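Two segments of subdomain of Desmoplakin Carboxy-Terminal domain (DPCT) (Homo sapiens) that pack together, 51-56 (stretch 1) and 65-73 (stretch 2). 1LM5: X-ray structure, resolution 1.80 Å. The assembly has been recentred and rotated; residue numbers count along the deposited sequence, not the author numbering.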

# COMPACT_ATOMS: atom_id res chain seq x y z
N GLY B 51 2.81 -4.83 9.04
CA GLY B 51 3.65 -5.88 9.59
C GLY B 51 4.83 -5.40 10.40
O GLY B 51 5.31 -4.28 10.24
N ILE B 52 5.28 -6.28 11.30
CA ILE B 52 6.44 -5.99 12.11
C ILE B 52 7.57 -5.85 11.10
O ILE B 52 7.70 -6.68 10.19
CB ILE B 52 6.70 -7.14 13.08
CG1 ILE B 52 5.49 -7.31 14.01
CG2 ILE B 52 7.96 -6.86 13.89
CD1 ILE B 52 5.16 -6.05 14.82
N ILE B 53 8.37 -4.81 11.22
CA ILE B 53 9.43 -4.60 10.26
C ILE B 53 10.70 -5.33 10.65
O ILE B 53 11.22 -5.13 11.75
CB ILE B 53 9.73 -3.10 10.08
CG1 ILE B 53 8.45 -2.39 9.62
CG2 ILE B 53 10.87 -2.89 9.06
CD1 ILE B 53 8.56 -0.88 9.57
N HIS B 54 11.20 -6.18 9.76
CA HIS B 54 12.43 -6.88 10.09
C HIS B 54 13.51 -5.81 10.09
O HIS B 54 13.70 -5.11 9.11
CB HIS B 54 12.75 -7.95 9.06
CG HIS B 54 13.90 -8.81 9.47
ND1 HIS B 54 15.18 -8.32 9.58
CD2 HIS B 54 13.95 -10.10 9.88
CE1 HIS B 54 15.98 -9.27 10.04
NE2 HIS B 54 15.26 -10.36 10.23
N PRO B 55 14.23 -5.67 11.20
CA PRO B 55 15.27 -4.64 11.31
C PRO B 55 16.37 -4.60 10.27
O PRO B 55 16.94 -3.55 10.02
CB PRO B 55 15.80 -4.84 12.72
CG PRO B 55 15.62 -6.28 12.95
CD PRO B 55 14.27 -6.58 12.36
N THR B 56 16.66 -5.74 9.64
CA THR B 56 17.73 -5.74 8.65
C THR B 56 17.20 -5.73 7.22
O THR B 56 17.71 -4.98 6.39
CB THR B 56 18.66 -6.96 8.84
OG1 THR B 56 18.01 -8.14 8.37
CG2 THR B 56 18.99 -7.14 10.30
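Stretch 2, residues 65-73: DAVSQGVID

Stretch 2 enters as the last turn of a helix, residues 65–68, and then unwinds across the short strand 52–53 and the loop that follows it. The backbone evidence is a Schellman motif: Gly 70 leaves helical angles with phi/psi of 74/11°, a positive phi that favours glycine, while Gly 70 N bonds to Val 67 O at 3.0 Å and Val 71 N to Ala 66 O at 2.8 Å. Ile 72 N also reaches Ala 66 O, at 3.3 Å, and by Ile 72 the chain is extended (-145/154°). Register follows from the nearest CA atoms: Ile 52 CA lies 6.4 Å from Ala 66 CA, and His 54 CA lies 6.6 Å from Val 71 CA, so both stretches advance in the same sense between these two points.

Apolar packing accounts for most of the contact, which buries 262 Å² summed over both sides. Ile 52, with its CA-to-CB bond toward stretch 2, meets three side chains: its CB is 3.7 Å from Ala 66 CB, and its CG2 is 3.5 Å from Val 71 CG1 and 3.8 Å from Ile 72 CG2. Val 71 CG1 also approaches Pro 55 CD at 4.1 Å and the backbone atom Ile 53 O at 4.0 Å. The CA-to-CB bond of Ile 53 points away from stretch 2, as expected for the residue after Ile 52 in a strand.

Around the imidazole the contact is mixed. The CA-to-CB bond of His 54 points sideways, but with chi1 at -172° (t) the end of the side chain comes nearer: Gln 69 OE1 lies at the ring edge, 3.2 Å from His 54 CD2, and Val 71 CG2 approaches the same CD2 obliquely at 3.9 Å. Within stretch 1, Thr 56 N donates to His 54 ND1 (3.0 Å, 160°), which helps hold the ring. No hydrogen bond crosses between the stretches.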

# COMPACT_ATOMS: atom_id res chain seq x y z
N ASP B 65 5.41 -14.70 12.32
CA ASP B 65 6.72 -14.76 11.69
C ASP B 65 7.74 -13.91 12.46
O ASP B 65 8.91 -14.30 12.57
CB ASP B 65 6.63 -14.29 10.25
CG ASP B 65 5.92 -15.30 9.37
OD1 ASP B 65 5.66 -15.00 8.19
OD2 ASP B 65 5.62 -16.41 9.87
N ALA B 66 7.30 -12.77 12.99
CA ALA B 66 8.20 -11.91 13.76
C ALA B 66 8.66 -12.67 15.00
O ALA B 66 9.81 -12.56 15.42
CB ALA B 66 7.50 -10.62 14.15
N VAL B 67 7.75 -13.43 15.60
CA VAL B 67 8.14 -14.21 16.78
C VAL B 67 9.10 -15.30 16.32
O VAL B 67 10.14 -15.52 16.93
CB VAL B 67 6.93 -14.86 17.48
CG1 VAL B 67 7.40 -15.94 18.47
CG2 VAL B 67 6.14 -13.80 18.21
N SER B 68 8.74 -15.97 15.24
CA SER B 68 9.57 -17.03 14.71
C SER B 68 10.98 -16.57 14.40
O SER B 68 11.93 -17.32 14.58
CB SER B 68 8.91 -17.61 13.46
OG SER B 68 7.71 -18.27 13.83
N GLN B 69 11.12 -15.32 13.96
CA GLN B 69 12.43 -14.79 13.63
C GLN B 69 13.13 -14.06 14.77
O GLN B 69 14.23 -13.50 14.58
CB GLN B 69 12.30 -13.89 12.41
CG GLN B 69 11.87 -14.66 11.17
CD GLN B 69 11.68 -13.77 9.97
OE1 GLN B 69 12.51 -12.91 9.69
NE2 GLN B 69 10.59 -13.98 9.23
N GLY B 70 12.52 -14.06 15.95
CA GLY B 70 13.11 -13.40 17.09
C GLY B 70 13.02 -11.89 17.02
O GLY B 70 13.65 -11.19 17.81
N VAL B 71 12.24 -11.39 16.06
CA VAL B 71 12.10 -9.95 15.90
C VAL B 71 11.30 -9.39 17.07
O VAL B 71 11.50 -8.25 17.47
CB VAL B 71 11.42 -9.61 14.57
CG1 VAL B 71 11.17 -8.10 14.50
CG2 VAL B 71 12.31 -10.05 13.42
N ILE B 72 10.41 -10.21 17.62
CA ILE B 72 9.61 -9.83 18.79
C ILE B 72 9.45 -11.12 19.58
O ILE B 72 9.49 -12.21 19.00
CB ILE B 72 8.19 -9.29 18.43
CG1 ILE B 72 7.33 -10.42 17.86
CG2 ILE B 72 8.29 -8.14 17.42
CD1 ILE B 72 5.93 -9.96 17.44
N ASP B 73 9.26 -11.00 20.88
CA ASP B 73 9.09 -12.19 21.70
C ASP B 73 7.61 -12.55 21.79
O ASP B 73 6.74 -11.78 21.37
CB ASP B 73 9.71 -11.99 23.09
CG ASP B 73 9.01 -10.94 23.92
OD1 ASP B 73 9.68 -10.33 24.78
OD2 ASP B 73 7.79 -10.73 23.74